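Side-chain contacts in phosphonomutase (PDB 4MG4), which belongs to the phosphoenolpyruvate phosphomutase family and is built as a TIM barrel, eight parallel strands ringed by helices: residues Ala16-Leu21 / Gln26-Phe31; Val91-Gly96 / Ala105-Met110; Gly129-Val134 / Phe164-Thr169; Val219-Glu224 / Ala229-Tyr234. All coordinates share one frame; numbering follows the deposited sequence. Where two conformers were deposited one is given.

Interaction 1. Residues Ala16-Leu21 / Gln26-Phe31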
loop_
_atom_site.group_PDB
_atom_site.type_symbol
_atom_site.label_atom_id
_atom_site.label_comp_id
_atom_site.label_asym_id
_atom_site.label_seq_id
_atom_site.Cartn_x
_atom_site.Cartn_y
_atom_site.Cartn_z
ATOM N N ALA A 16 -26.622 8.254 -0.299
ATOM C CA ALA A 16 -27.696 8.344 0.704
ATOM C C ALA A 16 -27.329 7.577 1.982
ATOM O O ALA A 16 -27.569 8.080 3.094
ATOM C CB ALA A 16 -29.037 7.838 0.133
ATOM N N ILE A 17 -26.751 6.382 1.828
ATOM C CA ILE A 17 -26.330 5.561 2.962
ATOM C C ILE A 17 -25.278 6.351 3.761
ATOM O O ILE A 17 -25.382 6.524 4.959
ATOM C CB ILE A 17 -25.769 4.202 2.513
ATOM C CG1 ILE A 17 -26.889 3.320 1.934
ATOM C CG2 ILE A 17 -25.031 3.485 3.644
ATOM C CD1 ILE A 17 -26.434 2.034 1.238
ATOM N N PHE A 18 -24.265 6.838 3.066
ATOM C CA PHE A 18 -23.195 7.622 3.724
ATOM C C PHE A 18 -23.744 8.827 4.505
ATOM O O PHE A 18 -23.436 9.023 5.671
ATOM C CB PHE A 18 -22.161 8.055 2.691
ATOM C CG PHE A 18 -20.925 8.694 3.280
ATOM C CD1 PHE A 18 -19.983 7.923 3.978
ATOM C CD2 PHE A 18 -20.699 10.021 3.145
ATOM C CE1 PHE A 18 -18.834 8.499 4.464
ATOM C CE2 PHE A 18 -19.534 10.618 3.622
ATOM C CZ PHE A 18 -18.598 9.846 4.306
ATOM N N ARG A 19 -24.601 9.601 3.875
ATOM C CA ARG A 19 -25.224 10.753 4.549
ATOM C C ARG A 19 -25.975 10.337 5.824
ATOM O O ARG A 19 -25.855 10.985 6.881
ATOM C CB ARG A 19 -26.179 11.426 3.549
ATOM C CG ARG A 19 -26.777 12.712 4.093
ATOM C CD ARG A 19 -27.721 13.373 3.100
ATOM N NE ARG A 19 -26.984 13.732 1.911
ATOM C CZ ARG A 19 -26.203 14.798 1.779
ATOM N NH1 ARG A 19 -26.045 15.665 2.734
ATOM N NH2 ARG A 19 -25.530 14.981 0.630
ATOM N N SER A 20 -26.757 9.254 5.715
ATOM C CA SER A 20 -27.582 8.737 6.828
ATOM C C SER A 20 -26.787 8.277 8.049
ATOM O O SER A 20 -27.307 8.201 9.170
ATOM C CB SER A 20 -28.507 7.633 6.331
ATOM O OG SER A 20 -27.846 6.371 6.266
ATOM N N LEU A 21 -25.528 7.963 7.832
ATOM C CA LEU A 21 -24.663 7.509 8.910
ATOM C C LEU A 21 -24.098 8.626 9.780
ATOM O O LEU A 21 -23.502 8.349 10.837
ATOM C CB LEU A 21 -23.511 6.635 8.335
ATOM C CG LEU A 21 -23.952 5.256 7.783
ATOM C CD1 LEU A 21 -22.819 4.692 6.963
ATOM C CD2 LEU A 21 -24.371 4.387 8.967
ATOM N N GLN A 26 -24.340 8.968 17.670
ATOM C CA GLN A 26 -24.168 7.611 17.179
ATOM C C GLN A 26 -23.221 7.721 15.967
ATOM O O GLN A 26 -23.639 7.441 14.839
ATOM C CB GLN A 26 -25.539 7.088 16.765
ATOM C CG GLN A 26 -25.630 5.656 16.294
ATOM C CD GLN A 26 -27.099 5.249 16.119
ATOM O OE1 GLN A 26 -27.928 5.476 17.022
ATOM N NE2 GLN A 26 -27.444 4.719 14.941
ATOM N N PRO A 27 -21.975 8.117 16.225
ATOM C CA PRO A 27 -21.153 8.643 15.108
ATOM C C PRO A 27 -20.647 7.575 14.153
ATOM O O PRO A 27 -20.333 6.430 14.546
ATOM C CB PRO A 27 -19.931 9.270 15.812
ATOM C CG PRO A 27 -19.918 8.698 17.187
ATOM C CD PRO A 27 -21.360 8.429 17.524
ATOM N N LEU A 28 -20.508 7.995 12.907
ATOM C CA LEU A 28 -19.820 7.261 11.931
ATOM C C LEU A 28 -18.340 7.239 12.248
ATOM O O LEU A 28 -17.686 8.270 12.262
ATOM C CB LEU A 28 -20.060 7.963 10.592
ATOM C CG LEU A 28 -19.302 7.386 9.391
ATOM C CD1 LEU A 28 -19.652 5.912 9.212
ATOM C CD2 LEU A 28 -19.595 8.141 8.127
ATOM N N ALA A 29 -17.758 6.043 12.343
ATOM C CA ALA A 29 -16.322 5.922 12.545
ATOM C C ALA A 29 -15.671 5.441 11.239
ATOM O O ALA A 29 -16.069 4.410 10.651
ATOM C CB ALA A 29 -16.046 4.950 13.656
ATOM N N LEU A 30 -14.677 6.173 10.807
ATOM C CA LEU A 30 -14.004 5.913 9.507
ATOM C C LEU A 30 -12.556 5.648 9.734
ATOM O O LEU A 30 -11.916 6.332 10.507
ATOM C CB LEU A 30 -14.099 7.113 8.525
ATOM C CG LEU A 30 -15.521 7.375 8.019
ATOM C CD1 LEU A 30 -15.562 8.653 7.176
ATOM C CD2 LEU A 30 -16.078 6.174 7.278
ATOM N N PHE A 31 -12.016 4.689 8.963
ATOM C CA PHE A 31 -10.592 4.382 8.931
ATOM C C PHE A 31 -10.142 4.643 7.498
ATOM O O PHE A 31 -10.888 4.323 6.510
ATOM C CB PHE A 31 -10.336 2.915 9.338
ATOM C CG PHE A 31 -10.879 2.609 10.663
ATOM C CD1 PHE A 31 -10.164 2.921 11.768
ATOM C CD2 PHE A 31 -12.196 2.175 10.791
ATOM C CE1 PHE A 31 -10.666 2.695 13.023
ATOM C CE2 PHE A 31 -12.715 1.946 12.044
ATOM C CZ PHE A 31 -11.961 2.238 13.152
HETATM O O HOH W 1 -23.520 6.216 12.429
#
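Leu-28 sends its two methyl groups to different partners, a simple way for one leucine to join a helix to a strand. Leu-28 CD2 meets Phe-18 CE1 at 3.8 Å, with the two side chains running at about a right angle. Leu-28 CD1 rests on Leu-21, 4.0 Å from Leu-21 CB and nearly as close to Leu-21 CD1. The base of the same leucine is also occupied, since Leu-28 CB lies 3.5 Å from Leu-21 O. Phe-18 reaches the strand through the end of its ring: CG is anti to the backbone N (chi1 -172°), which carries CE1 forward to the strand. Leu-30 CD1 then approaches the ring edge near its plane, 4.3 Å from Phe-18 CE1.

No direct hydrogen bond spans the two segments. One water links them instead, donating to Leu-21 O and to Gln-26 O, each at 2.7 Å, and so ties together the two ends of the short connecting loop.

Further out, Phe-18 touches Thr-90, Ile-117 and Arg-238, at or near the beginnings of three barrel strands, while Arg-19 forms salt bridges with Asp-154 and Asp-193. Leu-28 and Leu-30 are bonded through their backbones to strand 238-240. A helix lying across the N-terminal mouth of the strands, leading into the first of them, is a known way of closing the bottom of a TIM barrel.

Interaction 2. Residues Val91-Gly96 / Ala105-Met110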
loop_
_atom_site.group_PDB
_atom_site.type_symbol
_atom_site.label_atom_id
_atom_site.label_comp_id
_atom_site.label_asym_id
_atom_site.label_seq_id
_atom_site.Cartn_x
_atom_site.Cartn_y
_atom_site.Cartn_z
ATOM N N VAL A 91 -13.563 10.735 -0.235
ATOM C CA VAL A 91 -12.180 11.008 -0.602
ATOM C C VAL A 91 -11.671 12.297 0.013
ATOM O O VAL A 91 -12.299 13.348 -0.091
ATOM C CB VAL A 91 -12.000 10.998 -2.138
ATOM C CG1 VAL A 91 -12.830 12.063 -2.830
ATOM C CG2 VAL A 91 -10.552 11.266 -2.501
ATOM N N ASP A 92 -10.463 12.241 0.565
ATOM C CA ASP A 92 -9.776 13.429 1.040
ATOM C C ASP A 92 -9.184 14.173 -0.132
ATOM O O ASP A 92 -8.233 13.696 -0.771
ATOM C CB ASP A 92 -8.704 13.044 2.053
ATOM C CG ASP A 92 -7.955 14.228 2.645
ATOM O OD1 ASP A 92 -8.250 15.393 2.350
ATOM O OD2 ASP A 92 -7.048 13.911 3.494
ATOM N N LEU A 93 -9.755 15.316 -0.453
ATOM C CA LEU A 93 -9.232 16.169 -1.560
ATOM C C LEU A 93 -8.345 17.319 -1.097
ATOM O O LEU A 93 -8.064 18.241 -1.878
ATOM C CB LEU A 93 -10.388 16.710 -2.368
ATOM C CG LEU A 93 -11.219 15.595 -3.012
ATOM C CD1 LEU A 93 -12.408 16.185 -3.715
ATOM C CD2 LEU A 93 -10.408 14.730 -3.981
ATOM N N GLU A 94 -7.943 17.301 0.170
ATOM C CA GLU A 94 -7.085 18.337 0.736
ATOM C C GLU A 94 -7.733 19.699 0.485
ATOM O O GLU A 94 -8.915 19.834 0.784
ATOM C CB GLU A 94 -5.656 18.210 0.195
ATOM C CG GLU A 94 -5.043 16.903 0.692
ATOM C CD GLU A 94 -3.577 16.782 0.308
ATOM O OE1 GLU A 94 -2.789 17.473 0.978
ATOM O OE2 GLU A 94 -3.248 16.046 -0.664
ATOM N N SER A 95 -7.007 20.694 -0.064
ATOM C CA SER A 95 -7.597 22.019 -0.325
ATOM C C SER A 95 -8.388 22.076 -1.633
ATOM O O SER A 95 -8.970 23.110 -1.942
ATOM C CB SER A 95 -6.484 23.112 -0.307
ATOM O OG SER A 95 -5.691 22.974 -1.435
ATOM N N GLY A 96 -8.437 20.965 -2.403
ATOM C CA GLY A 96 -9.251 20.861 -3.568
ATOM C C GLY A 96 -8.512 20.859 -4.896
ATOM O O GLY A 96 -9.164 20.890 -5.903
ATOM N N ALA A 105 -14.072 23.008 -8.434
ATOM C CA ALA A 105 -15.273 22.347 -8.979
ATOM C C ALA A 105 -14.891 21.190 -9.874
ATOM O O ALA A 105 -15.498 20.117 -9.788
ATOM C CB ALA A 105 -16.118 23.332 -9.751
ATOM N N GLU A 106 -13.882 21.398 -10.735
ATOM C CA GLU A 106 -13.385 20.327 -11.623
ATOM C C GLU A 106 -12.888 19.137 -10.785
ATOM O O GLU A 106 -13.161 17.997 -11.066
ATOM C CB GLU A 106 -12.281 20.816 -12.546
ATOM C CG GLU A 106 -11.684 19.735 -13.449
ATOM C CD GLU A 106 -10.656 20.282 -14.471
ATOM O OE1 GLU A 106 -10.940 21.258 -15.168
ATOM O OE2 GLU A 106 -9.559 19.700 -14.588
ATOM N N THR A 107 -12.146 19.403 -9.745
ATOM C CA THR A 107 -11.654 18.344 -8.864
ATOM C C THR A 107 -12.805 17.515 -8.279
ATOM O O THR A 107 -12.791 16.302 -8.251
ATOM C CB THR A 107 -10.765 18.935 -7.755
ATOM O OG1 THR A 107 -9.599 19.530 -8.354
ATOM C CG2 THR A 107 -10.316 17.863 -6.751
ATOM N N ILE A 108 -13.820 18.191 -7.733
ATOM C CA ILE A 108 -14.956 17.494 -7.183
ATOM C C ILE A 108 -15.668 16.687 -8.263
ATOM O O ILE A 108 -16.042 15.536 -8.074
ATOM C CB ILE A 108 -15.970 18.493 -6.585
ATOM C CG1 ILE A 108 -15.305 19.197 -5.436
ATOM C CG2 ILE A 108 -17.357 17.856 -6.368
ATOM C CD1 ILE A 108 -15.226 18.388 -4.289
ATOM N N ALA A 109 -15.852 17.287 -9.423
ATOM C CA ALA A 109 -16.498 16.591 -10.522
ATOM C C ALA A 109 -15.712 15.371 -10.901
ATOM O O ALA A 109 -16.303 14.342 -11.188
ATOM C CB ALA A 109 -16.687 17.503 -11.759
ATOM N N MET A 110 -14.390 15.458 -10.908
ATOM C CA MET A 110 -13.573 14.276 -11.178
ATOM C C MET A 110 -13.702 13.197 -10.089
ATOM O O MET A 110 -13.699 12.007 -10.396
ATOM C CB MET A 110 -12.135 14.675 -11.406
ATOM C CG MET A 110 -12.093 15.610 -12.578
ATOM S SD MET A 110 -12.059 14.700 -14.127
ATOM C CE MET A 110 -13.467 13.827 -14.677
#
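Thr-107 faces the loop of Gly-96 with every atom of its side chain, and a walk from CB outward shows how a small residue can combine polar and apolar contacts. Thr-107 CB is 3.1 Å from Gly-96 O, so the carbonyl oxygen sits close over the branch point. From there Thr-107 OG1 donates a hydrogen bond of 2.8 Å to Gly-96 O, reaching it with a C=O...donor angle of 143° and from 30° off the carbonyl plane. OG1 is bonded as well to Arg-71 NH2, which gives the buried hydroxyl a second firm partner. The other branch, Thr-107 CG2, also lies against the carbonyl, 3.3 Å from Gly-96 O. It meets both methyls of Leu-93 too, the nearer being Leu-93 CD1, 4.1 Å from Thr-107 CG2.

Leu-93 CD1 goes on to Ile-108 CD1 at 3.6 Å, the two side chains meeting almost perpendicularly. Gly-96 is held in place by a type II' turn, in which its N bonds to Leu-93 O, while an Asx turn of Asp-92 holds Glu-94 N.

Strand 89-92 and helix 101-113 are thus joined just beyond the strand's end. Ile-108 and Leu-93 both reach Cys-119 of strand 118-122, which completes the beta-alpha-beta unit, and Ile-108 also packs on Ala-144 and Ala-147 of helix 134-150.

Interaction 3. Residues Gly129-Val134 / Phe164-Thr169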
loop_
_atom_site.group_PDB
_atom_site.type_symbol
_atom_site.label_atom_id
_atom_site.label_comp_id
_atom_site.label_asym_id
_atom_site.label_seq_id
_atom_site.Cartn_x
_atom_site.Cartn_y
_atom_site.Cartn_z
ATOM N N GLY A 129 0.283 26.920 4.570
ATOM C CA GLY A 129 -0.447 26.265 5.681
ATOM C C GLY A 129 -1.386 27.206 6.438
ATOM O O GLY A 129 -2.058 26.811 7.394
ATOM N N GLU A 130 -1.478 28.452 6.001
ATOM C CA GLU A 130 -2.279 29.433 6.660
ATOM C C GLU A 130 -3.727 29.228 6.217
ATOM O O GLU A 130 -3.967 28.574 5.208
ATOM C CB GLU A 130 -1.811 30.853 6.303
ATOM C CG GLU A 130 -0.387 31.160 6.785
ATOM C CD GLU A 130 -0.297 31.096 8.287
ATOM O OE1 GLU A 130 0.364 30.189 8.822
ATOM O OE2 GLU A 130 -0.944 31.930 8.935
ATOM N N LEU A 131 -4.649 29.761 7.001
ATOM C CA LEU A 131 -6.058 29.724 6.628
ATOM C C LEU A 131 -6.389 30.659 5.497
ATOM O O LEU A 131 -5.960 31.828 5.487
ATOM C CB LEU A 131 -6.938 30.111 7.798
ATOM C CG LEU A 131 -6.864 29.235 9.017
ATOM C CD1 LEU A 131 -7.671 29.842 10.140
ATOM C CD2 LEU A 131 -7.393 27.875 8.618
ATOM N N ARG A 132 -7.206 30.193 4.573
ATOM C CA ARG A 132 -7.881 31.089 3.628
ATOM C C ARG A 132 -8.918 31.999 4.344
ATOM O O ARG A 132 -9.537 31.596 5.371
ATOM C CB ARG A 132 -8.607 30.287 2.542
ATOM C CG ARG A 132 -7.754 29.383 1.721
ATOM C CD ARG A 132 -8.538 28.608 0.688
ATOM N NE ARG A 132 -7.674 27.605 0.155
ATOM C CZ ARG A 132 -6.988 27.705 -0.986
ATOM N NH1 ARG A 132 -7.112 28.747 -1.765
ATOM N NH2 ARG A 132 -6.183 26.753 -1.317
ATOM N N ASP A 133 -9.096 33.228 3.839
ATOM C CA ASP A 133 -10.215 34.075 4.237
ATOM C C ASP A 133 -11.506 33.241 4.185
ATOM O O ASP A 133 -11.680 32.415 3.268
ATOM C CB ASP A 133 -10.375 35.217 3.258
ATOM C CG ASP A 133 -11.606 36.045 3.521
ATOM O OD1 ASP A 133 -11.508 36.981 4.326
ATOM O OD2 ASP A 133 -12.669 35.773 2.909
ATOM N N VAL A 134 -12.357 33.462 5.181
ATOM C CA VAL A 134 -13.633 32.723 5.327
ATOM C C VAL A 134 -14.420 32.682 4.020
ATOM O O VAL A 134 -14.921 31.622 3.603
ATOM C CB VAL A 134 -14.501 33.260 6.481
ATOM C CG1 VAL A 134 -14.819 34.727 6.347
ATOM C CG2 VAL A 134 -15.773 32.461 6.617
ATOM N N PHE A 164 -8.299 25.009 14.665
ATOM C CA PHE A 164 -7.701 24.403 15.870
ATOM C C PHE A 164 -6.435 23.661 15.505
ATOM O O PHE A 164 -5.494 23.614 16.290
ATOM C CB PHE A 164 -8.705 23.469 16.593
ATOM C CG PHE A 164 -9.681 24.188 17.473
ATOM C CD1 PHE A 164 -9.353 24.581 18.743
ATOM C CD2 PHE A 164 -10.909 24.472 17.035
ATOM C CE1 PHE A 164 -10.279 25.248 19.532
ATOM C CE2 PHE A 164 -11.875 25.096 17.829
ATOM C CZ PHE A 164 -11.535 25.500 19.085
ATOM N N PHE A 165 -6.403 23.092 14.309
ATOM C CA PHE A 165 -5.364 22.195 13.851
ATOM C C PHE A 165 -4.017 22.945 13.803
ATOM O O PHE A 165 -2.970 22.388 14.186
ATOM C CB PHE A 165 -5.709 21.676 12.436
ATOM C CG PHE A 165 -4.690 20.688 11.904
ATOM C CD1 PHE A 165 -4.627 19.437 12.479
ATOM C CD2 PHE A 165 -3.841 21.021 10.863
ATOM C CE1 PHE A 165 -3.693 18.520 12.040
ATOM C CE2 PHE A 165 -2.891 20.100 10.418
ATOM C CZ PHE A 165 -2.839 18.857 11.011
ATOM N N LYS A 166 -4.073 24.225 13.430
ATOM C CA LYS A 166 -2.870 25.056 13.254
ATOM C C LYS A 166 -2.464 25.763 14.566
ATOM O O LYS A 166 -1.378 26.369 14.626
ATOM C CB LYS A 166 -3.134 26.071 12.155
ATOM C CG LYS A 166 -1.946 26.728 11.488
ATOM C CD LYS A 166 -2.461 27.621 10.360
ATOM C CE LYS A 166 -3.310 28.771 10.889
ATOM N NZ LYS A 166 -2.488 29.727 11.676
ATOM N N ALA A 167 -3.285 25.674 15.621
ATOM C CA ALA A 167 -3.045 26.335 16.913
ATOM C C ALA A 167 -2.562 25.352 18.004
ATOM O O ALA A 167 -3.084 24.268 18.150
ATOM C CB ALA A 167 -4.331 26.998 17.371
ATOM N N ALA A 168 -1.579 25.776 18.809
ATOM C CA ALA A 168 -1.127 24.989 19.941
ATOM C C ALA A 168 -2.250 24.772 20.906
ATOM O O ALA A 168 -3.089 25.657 21.116
ATOM C CB ALA A 168 0.051 25.699 20.633
ATOM N N THR A 169 -2.294 23.573 21.471
ATOM C CA THR A 169 -3.385 23.144 22.308
ATOM C C THR A 169 -3.652 24.125 23.444
ATOM O O THR A 169 -4.792 24.352 23.860
ATOM C CB THR A 169 -3.047 21.765 22.899
ATOM O OG1 THR A 169 -2.780 20.886 21.805
ATOM C CG2 THR A 169 -4.198 21.237 23.744
#
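Lys-166 alone carries the 164-169 side of this contact, reaching across to Gly-129, Glu-130 and Leu-131, and it illustrates how a surface lysine can work through its methylenes as much as through its charge. The segment begins with a type I turn from Phe-164 to Ala-167, closed by a bond of 3.1 Å from Ala-167 N to Phe-164 O. Phe-164 is buried, its ring edge-to-face with His-172 and packed on Thr-180 of helix 174-190, whereas Phe-165 makes a cation-pi contact with Arg-160.

The third residue of the turn is Lys-166, whose CB heads for the other loop. Lys-166 CD comes to 3.1 Å from Gly-129 O, a close approach of a methylene to a carbonyl oxygen. Next along, Lys-166 CE meets Leu-131 CG at 4.0 Å. Bends at both chi3 (64°) and chi4 (67°) fold the end of the chain round, and Lys-166 NZ finishes 3.8 Å from Glu-130 OE2, a long salt bridge. Glu-130 in turn starts away from the lysine and comes back through a bend at chi2 (-63°); the two side chains cross at about a right angle. At the last residue of the turn, Ala-167 O accepts a hydrogen bond from His-172 NE2, and Ala-168 O is hydrogen-bonded to Thr-171 OG1.

Leu-131 also lies on Arg-183 of helix 174-190. The contact therefore joins the loops that follow strands 118-122 and 156-160, neighbours in the sheet, on the C-terminal rim of the barrel, the side where TIM-barrel enzymes generally carry their active sites.

Interaction 4. Residues Val219-Glu224 / Ala229-Tyr234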
loop_
_atom_site.group_PDB
_atom_site.type_symbol
_atom_site.label_atom_id
_atom_site.label_comp_id
_atom_site.label_asym_id
_atom_site.label_seq_id
_atom_site.Cartn_x
_atom_site.Cartn_y
_atom_site.Cartn_z
ATOM N N VAL A 219 -14.861 14.966 14.507
ATOM C CA VAL A 219 -13.610 15.224 15.220
ATOM C C VAL A 219 -12.666 14.060 14.948
ATOM O O VAL A 219 -13.090 13.005 14.428
ATOM C CB VAL A 219 -13.807 15.417 16.732
ATOM C CG1 VAL A 219 -14.616 16.661 17.008
ATOM C CG2 VAL A 219 -14.463 14.181 17.321
ATOM N N MET A 220 -11.378 14.272 15.268
ATOM C CA MET A 220 -10.319 13.267 15.004
ATOM C C MET A 220 -10.027 12.655 16.361
ATOM O O MET A 220 -10.026 13.355 17.357
ATOM C CB MET A 220 -9.041 13.873 14.256
ATOM C CG MET A 220 -8.326 12.919 13.196
ATOM S SD MET A 220 -6.895 13.731 12.452
ATOM C CE MET A 220 -5.670 13.372 13.687
ATOM N N ARG A 221 -9.869 11.333 16.430
ATOM C CA ARG A 221 -9.390 10.689 17.659
ATOM C C ARG A 221 -7.878 10.535 17.523
ATOM O O ARG A 221 -7.412 10.054 16.508
ATOM C CB ARG A 221 -10.023 9.321 17.805
ATOM C CG ARG A 221 -11.420 9.356 18.326
ATOM C CD ARG A 221 -11.697 8.270 19.352
ATOM N NE ARG A 221 -10.621 8.163 20.321
ATOM C CZ ARG A 221 -9.874 7.090 20.547
ATOM N NH1 ARG A 221 -10.057 5.955 19.868
ATOM N NH2 ARG A 221 -8.921 7.166 21.460
ATOM N N VAL A 222 -7.093 11.005 18.480
ATOM C CA VAL A 222 -5.637 10.714 18.378
ATOM C C VAL A 222 -5.167 9.958 19.616
ATOM O O VAL A 222 -4.669 8.837 19.528
ATOM C CB VAL A 222 -4.778 11.972 18.080
ATOM C CG1 VAL A 222 -4.763 12.959 19.248
ATOM C CG2 VAL A 222 -3.359 11.569 17.710
ATOM N N ALA A 223 -5.377 10.540 20.776
ATOM C CA ALA A 223 -4.852 9.929 21.979
ATOM C C ALA A 223 -5.825 8.832 22.346
ATOM O O ALA A 223 -6.822 8.605 21.633
ATOM C CB ALA A 223 -4.755 10.966 23.078
ATOM N N GLU A 224 -5.574 8.177 23.471
ATOM C CA GLU A 224 -6.582 7.329 24.073
ATOM C C GLU A 224 -7.813 8.148 24.465
ATOM O O GLU A 224 -8.907 7.595 24.478
ATOM C CB GLU A 224 -6.041 6.617 25.332
ATOM N N ALA A 229 -16.725 6.465 22.954
ATOM C CA ALA A 229 -17.968 6.602 23.711
ATOM C C ALA A 229 -18.117 8.030 24.261
ATOM O O ALA A 229 -19.227 8.568 24.340
ATOM C CB ALA A 229 -18.006 5.586 24.838
ATOM N N GLU A 230 -17.017 8.623 24.714
ATOM C CA GLU A 230 -17.063 9.996 25.201
ATOM C C GLU A 230 -17.427 10.962 24.089
ATOM O O GLU A 230 -18.305 11.766 24.226
ATOM C CB GLU A 230 -15.725 10.425 25.818
ATOM C CG GLU A 230 -15.506 9.704 27.142
ATOM C CD GLU A 230 -14.200 10.027 27.834
ATOM O OE1 GLU A 230 -13.180 10.047 27.110
ATOM O OE2 GLU A 230 -14.217 10.261 29.099
ATOM N N LEU A 231 -16.716 10.864 22.988
ATOM C CA LEU A 231 -17.064 11.710 21.824
ATOM C C LEU A 231 -18.545 11.608 21.396
ATOM O O LEU A 231 -19.239 12.640 21.155
ATOM C CB LEU A 231 -16.128 11.377 20.663
ATOM C CG LEU A 231 -14.683 11.749 20.904
ATOM C CD1 LEU A 231 -13.841 11.277 19.722
ATOM C CD2 LEU A 231 -14.501 13.245 21.131
ATOM N N ALA A 232 -19.079 10.391 21.341
ATOM C CA ALA A 232 -20.478 10.167 21.044
ATOM C C ALA A 232 -21.389 10.904 22.034
ATOM O O ALA A 232 -22.340 11.572 21.658
ATOM C CB ALA A 232 -20.841 8.669 21.063
ATOM N N GLU A 233 -21.083 10.787 23.333
ATOM C CA GLU A 233 -21.832 11.472 24.340
ATOM C C GLU A 233 -21.772 13.001 24.254
ATOM O O GLU A 233 -22.742 13.647 24.640
ATOM C CB GLU A 233 -21.445 10.941 25.765
ATOM C CG GLU A 233 -22.339 11.452 26.893
ATOM C CD GLU A 233 -21.922 12.760 27.567
ATOM O OE1 GLU A 233 -20.713 12.996 27.793
ATOM O OE2 GLU A 233 -22.783 13.569 27.819
ATOM N N TYR A 234 -20.691 13.574 23.693
ATOM C CA TYR A 234 -20.593 15.000 23.455
ATOM C C TYR A 234 -21.450 15.448 22.293
ATOM O O TYR A 234 -21.608 16.644 22.107
ATOM C CB TYR A 234 -19.138 15.457 23.148
ATOM C CG TYR A 234 -18.078 15.085 24.160
ATOM C CD1 TYR A 234 -18.402 14.809 25.499
ATOM C CD2 TYR A 234 -16.759 14.936 23.766
ATOM C CE1 TYR A 234 -17.407 14.422 26.401
ATOM C CE2 TYR A 234 -15.766 14.557 24.661
ATOM C CZ TYR A 234 -16.100 14.303 25.971
ATOM O OH TYR A 234 -15.064 13.900 26.840
#
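Strand 217-220 and helix 228-234 come together with the CA atoms of Val-219 and Leu-231 8.2 Å apart, a spacing that one leucine fills. Leu-231 points at the strand, and its forked end is shared unevenly: CD1 meets both Val-219 and Arg-221, CD2 the valine. Val-219 offers CG2, the branch set between its own backbone N and carbonyl carbon. That methyl, Val-219 CG2, sits against both tips of the leucine, 3.8 Å from Leu-231 CD1 and 3.9 Å from Leu-231 CD2.

The aliphatic part of Arg-221 comes next. Leu-231 CD1 lies 3.4 Å from Arg-221 CG, a tight contact, and 3.7 Å from Arg-221 CD, so that the arginine meets the leucine obliquely, through its methylenes and not its charged group. The arginine chain is bent at chi2 (-138°) and chi3 (45°), and its guanidinium turns off toward the connecting loop. There NE donates to Pro-226 O, just before the helix, which anchors the polar end while the hydrocarbon stem stays on Leu-231. The guanidinium edge also has Glu-224 CA in its plane.

On the helix, the ring of Tyr-234 lies with one face over Glu-230 O, and the tyrosine packs on Ile-206 and Arg-207 of helix 203-212. Leu-231 itself touches Ile-206 as well as Ile-239 of strand 238-240. Backbone bonds tie Val-219 to Arg-238 and Ser-240 of that strand, and Arg-221 to Ser-240. Here is the strand-to-helix half of a beta-alpha-beta crossover, the unit repeated around a TIM barrel.

Interactions 2 and 4 are buried and alike in topology, each seating a helix on the strand before it, yet interaction 2 adds a hydroxyl bond where interaction 4 relies on hydrocarbon. Interaction 1, partly buried, joins a helix to the strand after it, with a water bridging its two backbones. Interaction 3 lies at the surface between two loops and has a long salt bridge. Interactions 1 and 4 meet directly, Pro-27 CD lying 3.6 Å from Ala-232 CB, and both adjoin strand 238-240. Interactions 2 and 3 touch where Ser-95 CB approaches Arg-132 NH2. Interactions 1 and 3 lie on opposite sides of the chain's centre, their centres 26 Å apart.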